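Local atomic coordinates of nitrate regulatory protein (PDB entry 4AKK), a protein that responds to nitrate and nitrite by binding the terminator site in the nasF operon leader RNA, which allows transcription antitermination. Residues A63-A68 against L106-A111; L69-Q74 against R289-R294; C75-S80 against G195-G200; A97-V102 against A140-V145; A188-M193 against H348-L353. All coordinates share one frame; numbering follows the deposited sequence.

Contact 1 (A63-A68 against L106-A111); sequences AGQISA and LTRFYA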
# COMPACT_ATOMS: atom_id res chain seq x y z
N ALA A 63 -16.46 7.74 14.24
CA ALA A 63 -15.15 7.20 14.60
C ALA A 63 -15.01 7.05 16.12
O ALA A 63 -14.49 6.05 16.60
CB ALA A 63 -14.05 8.07 14.05
N GLY A 64 -15.48 8.05 16.86
CA GLY A 64 -15.43 8.00 18.31
C GLY A 64 -16.30 6.92 18.92
O GLY A 64 -15.89 6.26 19.87
N GLN A 65 -17.51 6.75 18.38
CA GLN A 65 -18.40 5.69 18.83
C GLN A 65 -17.89 4.29 18.48
O GLN A 65 -18.10 3.34 19.22
CB GLN A 65 -19.82 5.88 18.27
CG GLN A 65 -20.51 7.13 18.84
CD GLN A 65 -20.46 7.20 20.37
OE1 GLN A 65 -20.72 6.08 21.01
NE2 GLN A 65 -20.17 8.25 20.95
N ILE A 66 -17.20 4.17 17.35
CA ILE A 66 -16.61 2.89 16.97
C ILE A 66 -15.52 2.55 17.98
O ILE A 66 -15.46 1.43 18.50
CB ILE A 66 -16.04 2.91 15.55
CG1 ILE A 66 -17.18 2.82 14.53
CG2 ILE A 66 -15.02 1.78 15.35
CD1 ILE A 66 -16.81 3.29 13.15
N SER A 67 -14.67 3.53 18.27
CA SER A 67 -13.61 3.37 19.24
C SER A 67 -14.13 2.91 20.60
O SER A 67 -13.54 2.03 21.24
CB SER A 67 -12.85 4.68 19.42
OG SER A 67 -11.89 4.56 20.45
N ALA A 68 -15.22 3.52 21.05
CA ALA A 68 -15.77 3.22 22.37
C ALA A 68 -16.38 1.82 22.40
O ALA A 68 -16.20 1.08 23.36
CB ALA A 68 -16.82 4.26 22.77
N LEU A 106 -23.54 0.09 21.87
CA LEU A 106 -24.18 -0.34 20.62
C LEU A 106 -25.27 0.64 20.21
O LEU A 106 -25.40 1.01 19.04
CB LEU A 106 -24.78 -1.73 20.78
CG LEU A 106 -23.90 -2.92 20.40
CD1 LEU A 106 -24.59 -4.25 20.73
CD2 LEU A 106 -23.50 -2.85 18.93
N THR A 107 -26.07 1.04 21.20
CA THR A 107 -27.10 2.04 21.00
C THR A 107 -26.52 3.33 20.44
O THR A 107 -27.03 3.87 19.46
CB THR A 107 -27.78 2.36 22.34
OG1 THR A 107 -28.34 1.15 22.87
CG2 THR A 107 -28.88 3.40 22.16
N ARG A 108 -25.45 3.82 21.06
CA ARG A 108 -24.80 5.03 20.60
C ARG A 108 -24.19 4.84 19.20
O ARG A 108 -24.23 5.76 18.38
CB ARG A 108 -23.70 5.45 21.58
CG ARG A 108 -24.20 5.93 22.95
CD ARG A 108 -23.04 6.01 23.94
NE ARG A 108 -23.33 6.85 25.10
CZ ARG A 108 -22.97 8.13 25.21
NH1 ARG A 108 -22.30 8.72 24.22
NH2 ARG A 108 -23.27 8.82 26.30
N PHE A 109 -23.64 3.66 18.95
CA PHE A 109 -23.05 3.34 17.65
C PHE A 109 -24.12 3.35 16.55
O PHE A 109 -23.92 3.93 15.48
CB PHE A 109 -22.37 1.96 17.70
CG PHE A 109 -21.98 1.41 16.34
CD1 PHE A 109 -20.92 1.96 15.62
CD2 PHE A 109 -22.65 0.32 15.80
CE1 PHE A 109 -20.55 1.45 14.38
CE2 PHE A 109 -22.29 -0.20 14.55
CZ PHE A 109 -21.24 0.36 13.85
N TYR A 110 -25.24 2.69 16.84
CA TYR A 110 -26.35 2.61 15.88
C TYR A 110 -26.91 4.00 15.60
O TYR A 110 -27.33 4.30 14.48
CB TYR A 110 -27.45 1.67 16.41
CG TYR A 110 -27.14 0.18 16.27
CD1 TYR A 110 -26.58 -0.33 15.11
CD2 TYR A 110 -27.44 -0.71 17.29
CE1 TYR A 110 -26.31 -1.67 14.97
CE2 TYR A 110 -27.18 -2.07 17.16
CZ TYR A 110 -26.61 -2.54 15.99
OH TYR A 110 -26.34 -3.88 15.84
N ALA A 111 -26.91 4.85 16.63
CA ALA A 111 -27.36 6.24 16.48
C ALA A 111 -26.41 7.02 15.57
O ALA A 111 -26.85 7.72 14.65
CB ALA A 111 -27.47 6.91 17.84
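At its edge, and in its plane, the R108 guanidinium meets the amide nitrogen of Q65: NE2 stands 3.9 Å from R108 NH1. No hydrogen bond joins the two groups. The amide plane is tilted 26° from that of the guanidinium. The ring of F109 is likewise met at its edge, where I66 CG1 comes within 3.6 Å of F109 CE1.

The rest of the touching is done further down the chains. Q65 is bent at its second torsion (chi2 -50°), which turns the amide so that its OE1 comes against the R108 stem, 3.1 Å from R108 CB, with R108 CD next at 3.7 Å. R108 itself runs extended from CG to NE, away from this root. Q65 also rests its CB on the backbone of F109, 4.2 Å from that residue's CA, and these two residues mark the closest backbone approach. The Q65-R108 side is the more open one. The I66-F109 side is buried: I66 also packs on I169, V170 and M193, and F109 on L135.

No hydrogen bond spans the segments, so van der Waals contact carries the pairing. The axes approach to 9.0 Å and run antiparallel at 156°. Helices 56-85 and 92-117 follow each other in the chain, and this is the packing of an antiparallel alpha-alpha hairpin, here within the all-helical nitrate- and nitrite-sensing NIT domain.

Contact 2 (L69-Q74 against R289-R294); sequences LVHMLQ and RLEQLR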
# COMPACT_ATOMS: atom_id res chain seq x y z
N LEU A 69 -17.12 1.48 21.35
CA LEU A 69 -17.71 0.16 21.24
C LEU A 69 -16.62 -0.92 21.21
O LEU A 69 -16.72 -1.93 21.89
CB LEU A 69 -18.58 0.06 19.99
CG LEU A 69 -19.23 -1.30 19.69
CD1 LEU A 69 -20.10 -1.75 20.84
CD2 LEU A 69 -20.03 -1.24 18.40
N VAL A 70 -15.57 -0.67 20.44
CA VAL A 70 -14.47 -1.62 20.33
C VAL A 70 -13.83 -1.80 21.70
O VAL A 70 -13.49 -2.90 22.09
CB VAL A 70 -13.42 -1.15 19.29
CG1 VAL A 70 -12.07 -1.85 19.50
CG2 VAL A 70 -13.94 -1.40 17.87
N HIS A 71 -13.70 -0.70 22.44
CA HIS A 71 -13.08 -0.78 23.76
C HIS A 71 -13.90 -1.64 24.73
O HIS A 71 -13.35 -2.51 25.42
CB HIS A 71 -12.83 0.62 24.35
CG HIS A 71 -12.20 0.58 25.70
ND1 HIS A 71 -10.86 0.32 25.89
CD2 HIS A 71 -12.73 0.73 26.94
CE1 HIS A 71 -10.59 0.32 27.18
NE2 HIS A 71 -11.71 0.56 27.84
N MET A 72 -15.21 -1.41 24.77
CA MET A 72 -16.08 -2.22 25.61
C MET A 72 -16.05 -3.70 25.20
O MET A 72 -16.05 -4.59 26.04
CB MET A 72 -17.52 -1.69 25.59
CG MET A 72 -17.73 -0.28 26.19
SD MET A 72 -16.75 0.28 27.62
CE MET A 72 -16.47 -1.17 28.61
N LEU A 73 -16.04 -3.95 23.89
CA LEU A 73 -15.96 -5.32 23.37
C LEU A 73 -14.64 -5.98 23.79
O LEU A 73 -14.61 -7.17 24.09
CB LEU A 73 -16.10 -5.35 21.85
CG LEU A 73 -17.53 -5.13 21.35
CD1 LEU A 73 -17.52 -4.78 19.87
CD2 LEU A 73 -18.40 -6.36 21.62
N GLN A 74 -13.57 -5.20 23.82
CA GLN A 74 -12.28 -5.68 24.33
C GLN A 74 -12.35 -6.03 25.82
O GLN A 74 -11.74 -7.00 26.28
CB GLN A 74 -11.19 -4.62 24.08
CG GLN A 74 -10.74 -4.49 22.62
CD GLN A 74 -10.08 -3.15 22.29
OE1 GLN A 74 -10.25 -2.17 23.03
NE2 GLN A 74 -9.36 -3.10 21.17
N ARG A 289 -2.16 -1.91 31.16
CA ARG A 289 -1.56 -1.42 29.93
C ARG A 289 -2.62 -0.93 28.94
O ARG A 289 -2.47 0.12 28.35
CB ARG A 289 -0.73 -2.53 29.29
CG ARG A 289 -0.01 -2.14 28.03
CD ARG A 289 0.50 -3.38 27.35
NE ARG A 289 1.14 -3.10 26.07
CZ ARG A 289 1.30 -4.00 25.11
NH1 ARG A 289 0.84 -5.24 25.30
NH2 ARG A 289 1.91 -3.68 23.97
N LEU A 290 -3.68 -1.70 28.77
CA LEU A 290 -4.74 -1.32 27.83
C LEU A 290 -5.55 -0.12 28.32
O LEU A 290 -5.98 0.71 27.51
CB LEU A 290 -5.66 -2.51 27.55
CG LEU A 290 -5.02 -3.66 26.74
CD1 LEU A 290 -5.75 -4.97 26.97
CD2 LEU A 290 -4.97 -3.32 25.26
N GLU A 291 -5.77 -0.01 29.63
CA GLU A 291 -6.42 1.19 30.17
C GLU A 291 -5.56 2.44 29.98
O GLU A 291 -6.09 3.53 29.72
CB GLU A 291 -6.83 1.00 31.63
CG GLU A 291 -8.08 0.14 31.80
CD GLU A 291 -9.29 0.67 31.02
OE1 GLU A 291 -9.61 1.88 31.12
OE2 GLU A 291 -9.94 -0.13 30.32
N GLN A 292 -4.25 2.30 30.08
CA GLN A 292 -3.37 3.43 29.76
C GLN A 292 -3.50 3.82 28.28
O GLN A 292 -3.58 5.01 27.95
CB GLN A 292 -1.91 3.12 30.10
CG GLN A 292 -1.66 2.97 31.59
CD GLN A 292 -2.01 4.23 32.36
OE1 GLN A 292 -3.00 4.27 33.10
NE2 GLN A 292 -1.23 5.29 32.17
N LEU A 293 -3.53 2.83 27.39
CA LEU A 293 -3.69 3.12 25.97
C LEU A 293 -5.03 3.80 25.73
O LEU A 293 -5.13 4.74 24.95
CB LEU A 293 -3.59 1.84 25.13
CG LEU A 293 -2.23 1.15 25.08
CD1 LEU A 293 -2.38 -0.28 24.57
CD2 LEU A 293 -1.24 1.93 24.21
N ARG A 294 -6.07 3.33 26.42
CA ARG A 294 -7.41 3.90 26.28
C ARG A 294 -7.42 5.39 26.63
O ARG A 294 -8.04 6.19 25.94
CB ARG A 294 -8.43 3.13 27.14
CG ARG A 294 -9.85 3.70 27.08
CD ARG A 294 -10.38 3.77 25.64
NE ARG A 294 -11.71 4.36 25.54
CZ ARG A 294 -12.31 4.67 24.39
NH1 ARG A 294 -11.69 4.43 23.25
NH2 ARG A 294 -13.52 5.22 24.38
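R294 lies across one face of the H71 imidazole while E291 comes to its edge, so two side chains of helix 277-312 engage one ring in different directions. The arginine's stem does the stacking: CD sits 3.6 Å from the ring centroid of H71, only 18° off the normal, in a CH-pi contact. R294 CG adds a further touch at 3.5 Å from H71 CE1. Beyond the stem the guanidinium continues nearly level with the ring, the two planes 14° apart, and reaches over H71 CB. A bend at chi2 (56°) carries the R294 stem over the imidazole.

The E291 carboxylate is turned steeply to the ring, and its OE2 takes a weak hydrogen bond from H71 NE2 at 3.1 Å, with the N-H pointing well off the oxygen. H71 CE1 is almost as near to this oxygen.

These three residues join helix 56-85 to helix 277-312, two long helices of the all-helical NIT sensor that are far apart in sequence. H71 projects from its helix with CG anti to the backbone nitrogen, toward helix 277-312.

The stronger polar partner of H71 is K196 on helix 180-212, bonded to ND1, which is consistent with a proton on NE2. R294 is anchored beyond the ring: its NH1 makes a salt bridge to E297 and a hydrogen bond to S67 OG.

Contact 3 (C75-S80 against G195-G200); sequences CERGAS and GKELAG. With EDO (1,2-ethanediol), chain C.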
# COMPACT_ATOMS: atom_id res chain seq x y z
N CYS A 75 -13.09 -5.23 26.59
CA CYS A 75 -13.30 -5.54 28.01
C CYS A 75 -14.10 -6.82 28.15
O CYS A 75 -13.75 -7.71 28.93
CB CYS A 75 -14.01 -4.38 28.73
SG CYS A 75 -13.07 -2.80 28.78
N GLU A 76 -15.18 -6.93 27.37
CA GLU A 76 -15.99 -8.15 27.41
C GLU A 76 -15.16 -9.36 26.97
O GLU A 76 -15.26 -10.43 27.56
CB GLU A 76 -17.26 -8.01 26.56
CG GLU A 76 -18.25 -9.15 26.77
CD GLU A 76 -19.60 -8.90 26.12
OE1 GLU A 76 -19.78 -7.83 25.51
OE2 GLU A 76 -20.48 -9.78 26.21
N ARG A 77 -14.35 -9.21 25.93
CA ARG A 77 -13.53 -10.33 25.49
C ARG A 77 -12.65 -10.84 26.64
O ARG A 77 -12.63 -12.03 26.92
CB ARG A 77 -12.67 -9.94 24.27
CG ARG A 77 -11.79 -11.09 23.73
CD ARG A 77 -10.98 -10.65 22.50
NE ARG A 77 -10.23 -9.42 22.75
CZ ARG A 77 -9.70 -8.66 21.79
NH1 ARG A 77 -9.84 -9.02 20.51
NH2 ARG A 77 -9.03 -7.55 22.10
N GLY A 78 -11.95 -9.93 27.30
CA GLY A 78 -11.05 -10.30 28.38
C GLY A 78 -11.75 -10.91 29.58
O GLY A 78 -11.26 -11.88 30.16
N ALA A 79 -12.90 -10.35 29.96
CA ALA A 79 -13.68 -10.93 31.05
C ALA A 79 -14.15 -12.35 30.71
O ALA A 79 -13.98 -13.27 31.51
CB ALA A 79 -14.87 -10.04 31.40
N SER A 80 -14.73 -12.53 29.53
CA SER A 80 -15.18 -13.84 29.08
C SER A 80 -14.02 -14.83 29.10
O SER A 80 -14.18 -15.99 29.46
CB SER A 80 -15.77 -13.77 27.67
OG SER A 80 -16.80 -12.78 27.63
N GLY A 195 -3.18 -0.97 16.88
CA GLY A 195 -2.13 -1.45 17.76
C GLY A 195 -2.71 -1.93 19.09
O GLY A 195 -2.25 -2.93 19.66
N LYS A 196 -3.71 -1.21 19.57
CA LYS A 196 -4.35 -1.47 20.86
C LYS A 196 -5.16 -2.75 20.77
O LYS A 196 -5.21 -3.53 21.71
CB LYS A 196 -5.26 -0.30 21.23
CG LYS A 196 -6.07 -0.45 22.49
CD LYS A 196 -6.71 0.89 22.86
CE LYS A 196 -7.72 0.76 24.00
NZ LYS A 196 -9.04 0.27 23.53
N GLU A 197 -5.79 -2.98 19.62
CA GLU A 197 -6.52 -4.22 19.41
C GLU A 197 -5.58 -5.44 19.46
O GLU A 197 -5.90 -6.47 20.06
CB GLU A 197 -7.27 -4.20 18.07
CG GLU A 197 -7.72 -5.59 17.58
CD GLU A 197 -8.59 -6.36 18.58
OE1 GLU A 197 -8.94 -5.80 19.64
OE2 GLU A 197 -8.92 -7.55 18.31
N LEU A 198 -4.44 -5.31 18.81
CA LEU A 198 -3.45 -6.37 18.76
C LEU A 198 -2.82 -6.58 20.13
O LEU A 198 -2.44 -7.69 20.46
CB LEU A 198 -2.37 -6.06 17.72
CG LEU A 198 -2.83 -6.05 16.25
CD1 LEU A 198 -1.65 -5.90 15.30
CD2 LEU A 198 -3.63 -7.29 15.89
N ALA A 199 -2.69 -5.50 20.91
CA ALA A 199 -2.25 -5.64 22.30
C ALA A 199 -3.29 -6.46 23.08
O ALA A 199 -2.93 -7.32 23.88
CB ALA A 199 -2.04 -4.27 22.95
N GLY A 200 -4.57 -6.17 22.85
CA GLY A 200 -5.65 -6.96 23.40
C GLY A 200 -5.62 -8.42 23.00
O GLY A 200 -5.91 -9.28 23.81
C1 EDO C . -8.27 -9.98 25.26
O1 EDO C . -9.45 -9.29 25.67
C2 EDO C . -7.52 -10.55 26.46
O2 EDO C . -8.22 -11.59 27.16
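R77 and E197 meet end-on, two nitrogens to two oxygens, and form the tight half of this buried contact. R77 NH1 gives a nearly straight bond of 2.8 Å (171°) to E197 OE2, which uses its syn lone pair and lies in the guanidinium plane. R77 NH2 reaches E197 OE1 at 3.0 Å with a more bent geometry, and that oxygen is met 32° out of the carboxylate plane. The two flat groups are thus slightly twisted against each other.

Alongside, R77 NH2 passes 3.6 Å from G200 C. With no side chain on G200, the guanidinium can come right up to the backbone of helix 180-212. The arginine leaves its own helix extended and turns at chi3 (52°), which swings its end toward the carboxylate.

The bond ties helix 56-85 to helix 180-212 in the interior of the helical NIT domain. Both ends have further partners: S160 OG on R77 NH1, Q201 NE2 on E197 OE2 and Q74 NE2 on E197 OE1. Such a network would be expected to fix the rotation of both groups and to favour their charged forms.

On the looser side R77 NE turns to a 1,2-ethanediol, probably from the crystallisation liquor. R77 NE donates to its O1 at 3.0 Å, at the guanidinium edge. The same molecule is hydrogen-bonded to R203 NH2.

Contact 4 (A97-V102 against A140-V145); sequences AGAALV and ALRKRV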
# COMPACT_ATOMS: atom_id res chain seq x y z
N ALA A 97 -21.18 -6.87 33.72
CA ALA A 97 -20.99 -5.44 33.59
C ALA A 97 -20.51 -5.08 32.18
O ALA A 97 -21.00 -4.14 31.57
CB ALA A 97 -20.01 -4.94 34.64
N GLY A 98 -19.54 -5.84 31.69
CA GLY A 98 -18.97 -5.59 30.37
C GLY A 98 -20.02 -5.66 29.28
O GLY A 98 -20.07 -4.81 28.40
N ALA A 99 -20.88 -6.68 29.36
CA ALA A 99 -21.95 -6.85 28.39
C ALA A 99 -22.94 -5.69 28.42
O ALA A 99 -23.47 -5.29 27.38
CB ALA A 99 -22.67 -8.19 28.61
N ALA A 100 -23.19 -5.16 29.61
CA ALA A 100 -24.09 -4.02 29.77
C ALA A 100 -23.52 -2.77 29.11
O ALA A 100 -24.24 -2.01 28.45
CB ALA A 100 -24.37 -3.76 31.26
N LEU A 101 -22.23 -2.56 29.31
CA LEU A 101 -21.52 -1.42 28.72
C LEU A 101 -21.50 -1.49 27.19
O LEU A 101 -21.65 -0.48 26.51
CB LEU A 101 -20.10 -1.35 29.25
CG LEU A 101 -20.02 -1.03 30.74
CD1 LEU A 101 -18.58 -0.86 31.16
CD2 LEU A 101 -20.83 0.23 31.05
N VAL A 102 -21.29 -2.70 26.67
CA VAL A 102 -21.31 -2.91 25.23
C VAL A 102 -22.68 -2.55 24.67
O VAL A 102 -22.80 -1.86 23.65
CB VAL A 102 -21.01 -4.39 24.90
CG1 VAL A 102 -21.47 -4.71 23.49
CG2 VAL A 102 -19.52 -4.72 25.10
N ALA A 140 -26.07 -14.83 21.21
CA ALA A 140 -25.75 -16.26 21.16
C ALA A 140 -24.39 -16.56 21.79
O ALA A 140 -24.24 -17.52 22.55
CB ALA A 140 -25.80 -16.76 19.74
N LEU A 141 -23.41 -15.72 21.47
CA LEU A 141 -22.06 -15.90 21.99
C LEU A 141 -22.03 -15.81 23.51
O LEU A 141 -21.39 -16.62 24.18
CB LEU A 141 -21.11 -14.86 21.38
CG LEU A 141 -19.70 -14.70 21.95
CD1 LEU A 141 -18.93 -16.01 21.84
CD2 LEU A 141 -18.97 -13.56 21.23
N ARG A 142 -22.73 -14.83 24.06
CA ARG A 142 -22.77 -14.63 25.51
C ARG A 142 -23.38 -15.83 26.24
O ARG A 142 -22.87 -16.27 27.27
CB ARG A 142 -23.53 -13.36 25.86
CG ARG A 142 -22.77 -12.10 25.50
CD ARG A 142 -23.70 -10.94 25.26
NE ARG A 142 -22.97 -9.68 25.26
CZ ARG A 142 -23.52 -8.50 25.01
NH1 ARG A 142 -24.82 -8.42 24.73
NH2 ARG A 142 -22.78 -7.41 25.04
N LYS A 143 -24.48 -16.35 25.70
CA LYS A 143 -25.11 -17.52 26.29
C LYS A 143 -24.11 -18.68 26.38
O LYS A 143 -23.97 -19.32 27.42
CB LYS A 143 -26.34 -17.94 25.50
CG LYS A 143 -27.07 -19.12 26.13
CD LYS A 143 -28.41 -19.39 25.47
CE LYS A 143 -29.11 -20.58 26.13
NZ LYS A 143 -30.21 -21.12 25.27
N ARG A 144 -23.39 -18.93 25.29
CA ARG A 144 -22.40 -19.99 25.32
C ARG A 144 -21.30 -19.68 26.30
O ARG A 144 -20.81 -20.58 26.98
CB ARG A 144 -21.80 -20.24 23.93
CG ARG A 144 -22.74 -21.03 23.04
CD ARG A 144 -22.06 -21.54 21.79
NE ARG A 144 -23.02 -22.27 20.97
CZ ARG A 144 -23.37 -23.54 21.18
NH1 ARG A 144 -22.81 -24.23 22.17
NH2 ARG A 144 -24.26 -24.11 20.39
N VAL A 145 -20.91 -18.41 26.38
CA VAL A 145 -19.89 -18.02 27.35
C VAL A 145 -20.39 -18.33 28.77
O VAL A 145 -19.68 -18.98 29.55
CB VAL A 145 -19.48 -16.53 27.21
CG1 VAL A 145 -18.72 -16.08 28.46
CG2 VAL A 145 -18.64 -16.32 25.96
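Van der Waals contact comes first: A99 CB sits over one face of the R142 guanidinium, 3.4 Å above its plane and offset toward the rim, at 3.7 Å from both NE and NH2 of R142. V102 stands at the edge, its CB in the guanidinium plane and its CG1 3.4 Å from R142 NH2. The arginine arrives with CG anti to its carbonyl carbon (chi1 -71°) and an extended chain, long enough to span from helix 138-147 to helix 92-117.

Polar proximity without a bond is the second kind. A99 O lies 3.2 Å from R142 NH2, but the angle is poor, and no hydrogen bond crosses between the segments.

Ionic partners supply the third. R142 NE makes a salt bridge to E76 OE2 on helix 56-85, and R142 NH1 another to D103 OD1, one turn beyond A99 on the same helix. E76 also packs against A99 and V102.

The chemistry implies a division of labour within the helical NIT domain: the two acids would be expected to balance the positive charge and hold the guanidinium in place, while alanine and valine offer slim, uncharged walls against which it can lie.

Contact 5 (A188-M193 against H348-L353); sequences ALYSFM and HELQQL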
# COMPACT_ATOMS: atom_id res chain seq x y z
N ALA A 188 -3.89 8.23 11.94
CA ALA A 188 -3.15 8.14 13.20
C ALA A 188 -3.98 7.44 14.28
O ALA A 188 -3.47 6.59 15.01
CB ALA A 188 -2.74 9.55 13.68
N LEU A 189 -5.26 7.81 14.38
CA LEU A 189 -6.18 7.17 15.31
C LEU A 189 -6.38 5.68 14.99
O LEU A 189 -6.28 4.83 15.88
CB LEU A 189 -7.53 7.89 15.30
CG LEU A 189 -8.66 7.20 16.07
CD1 LEU A 189 -8.33 7.15 17.55
CD2 LEU A 189 -10.01 7.89 15.83
N TYR A 190 -6.68 5.39 13.73
CA TYR A 190 -6.86 4.01 13.29
C TYR A 190 -5.61 3.20 13.61
O TYR A 190 -5.70 2.08 14.10
CB TYR A 190 -7.15 3.95 11.79
CG TYR A 190 -7.09 2.54 11.24
CD1 TYR A 190 -8.04 1.60 11.61
CD2 TYR A 190 -6.08 2.16 10.37
CE1 TYR A 190 -7.99 0.31 11.13
CE2 TYR A 190 -6.02 0.87 9.89
CZ TYR A 190 -6.98 -0.05 10.27
OH TYR A 190 -6.93 -1.34 9.80
N SER A 191 -4.44 3.76 13.31
CA SER A 191 -3.20 3.07 13.60
C SER A 191 -3.15 2.73 15.08
O SER A 191 -2.81 1.61 15.45
CB SER A 191 -1.98 3.92 13.25
OG SER A 191 -1.99 4.29 11.89
N PHE A 192 -3.48 3.70 15.92
CA PHE A 192 -3.44 3.51 17.35
C PHE A 192 -4.47 2.47 17.79
O PHE A 192 -4.17 1.59 18.59
CB PHE A 192 -3.68 4.85 18.07
CG PHE A 192 -3.46 4.79 19.54
CD1 PHE A 192 -4.47 4.34 20.39
CD2 PHE A 192 -2.25 5.18 20.09
CE1 PHE A 192 -4.27 4.29 21.75
CE2 PHE A 192 -2.05 5.12 21.46
CZ PHE A 192 -3.06 4.67 22.29
N MET A 193 -5.69 2.59 17.27
CA MET A 193 -6.77 1.67 17.63
C MET A 193 -6.35 0.24 17.28
O MET A 193 -6.63 -0.71 18.02
CB MET A 193 -8.07 2.03 16.89
CG MET A 193 -8.87 3.21 17.48
SD MET A 193 -10.27 3.76 16.45
CE MET A 193 -11.43 2.45 16.76
N HIS A 348 -3.51 1.46 4.22
CA HIS A 348 -3.57 0.24 3.41
C HIS A 348 -2.83 -0.90 4.09
O HIS A 348 -3.36 -1.99 4.26
CB HIS A 348 -2.91 0.43 2.03
CG HIS A 348 -3.71 1.21 1.04
ND1 HIS A 348 -3.35 2.22 0.21
CD2 HIS A 348 -5.03 0.95 0.77
CE1 HIS A 348 -4.46 2.56 -0.52
NE2 HIS A 348 -5.46 1.78 -0.16
N GLU A 349 -1.56 -0.65 4.41
CA GLU A 349 -0.71 -1.68 4.98
C GLU A 349 -1.27 -2.21 6.31
O GLU A 349 -1.14 -3.41 6.59
CB GLU A 349 0.72 -1.17 5.16
CG GLU A 349 1.49 -1.00 3.86
CD GLU A 349 2.77 -0.19 4.05
OE1 GLU A 349 2.90 0.48 5.09
OE2 GLU A 349 3.65 -0.23 3.15
N LEU A 350 -1.88 -1.36 7.12
CA LEU A 350 -2.34 -1.81 8.44
C LEU A 350 -3.57 -2.69 8.31
O LEU A 350 -3.73 -3.68 9.04
CB LEU A 350 -2.60 -0.63 9.39
CG LEU A 350 -1.34 0.17 9.72
CD1 LEU A 350 -1.64 1.14 10.84
CD2 LEU A 350 -0.16 -0.74 10.08
N GLN A 351 -4.44 -2.33 7.37
CA GLN A 351 -5.57 -3.17 7.00
C GLN A 351 -5.10 -4.50 6.41
O GLN A 351 -5.68 -5.53 6.65
CB GLN A 351 -6.43 -2.44 5.97
CG GLN A 351 -7.36 -1.42 6.57
CD GLN A 351 -8.72 -2.01 6.88
OE1 GLN A 351 -9.52 -2.26 5.98
NE2 GLN A 351 -8.98 -2.24 8.16
N GLN A 352 -4.04 -4.45 5.62
CA GLN A 352 -3.49 -5.65 5.01
C GLN A 352 -2.98 -6.60 6.11
O GLN A 352 -3.30 -7.79 6.13
CB GLN A 352 -2.36 -5.28 4.05
CG GLN A 352 -1.74 -6.45 3.31
CD GLN A 352 -0.68 -6.02 2.31
OE1 GLN A 352 -0.10 -4.94 2.43
NE2 GLN A 352 -0.44 -6.86 1.30
N LEU A 353 -2.20 -6.05 7.03
CA LEU A 353 -1.65 -6.79 8.16
C LEU A 353 -2.77 -7.42 8.99
O LEU A 353 -2.66 -8.57 9.42
CB LEU A 353 -0.83 -5.84 9.03
CG LEU A 353 -0.36 -6.43 10.37
CD1 LEU A 353 0.54 -7.65 10.13
CD2 LEU A 353 0.35 -5.36 11.23
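Y190 and Q351 make the one hydrogen bond between segments 188-193 and 348-353. The first lies on helix 180-212 of the NIT sensor, the second on helix 341-358, part of which falls in the sequence range assigned to the RNA-binding ANTAR module, consistent with a contact near the junction of receptor and effector. The two segments run nearly parallel, 22° apart, with axes 10.7 Å from each other. Q351 NE2 donates to Y190 OH at 2.8 Å, nearly straight (165°), with the hydroxyl oxygen lying in the amide plane. Ring and amide are steeply turned against each other, and a bend in the glutamine chain brings its CG to 3.3 Å from the same oxygen.

L350 adds apolar contact. Its CB touches Y190 CE2 at 3.8 Å as the two side chains run in opposing directions, each passing the other, and its CD1 reaches over to S191. With CG anti to the backbone nitrogen (chi1 169°), Y190 points its ring toward helix 341-358.

A second shell sets these groups in place. Q351 NE2 is also bonded to N168 OD1, which steers the amide, while V170 and P171 pack on the tyrosine. L350 leans on S236 of helix 217-240. The far side of helix 341-358 faces the second subunit: Q352 OE1 is hydrogen-bonded to Q345 NE2 of that subunit, and the H348 rings of the two chains meet.

S191 OG, bonded to V187 O and S236 OG, lies 3.3 Å from the methyl L350 CD1.

Overall arrangement
From the N terminus, helix 56-85 opens contacts 1, 2 and 3 in succession, at 63-68, 69-74 and 75-80. Helix 92-117 opens contact 4 at 97-102, then closes contact 1 at 106-111; helix 138-147 closes contact 4. Contact 1 thus crosses contacts 2, 3 and 4. Helix 180-212 opens contact 5 at 188-193 and closes contact 3 at 195-200; 289-294 closes contact 2, whose loop encloses contacts 3 and 4, contact 4 lying also within that of contact 3. Contact 5 closes last, at 348-353, crossing contacts 2 and 3. The first four join helices of the sensor; contact 5 ties it to helix 341-358, which overlaps the ANTAR range.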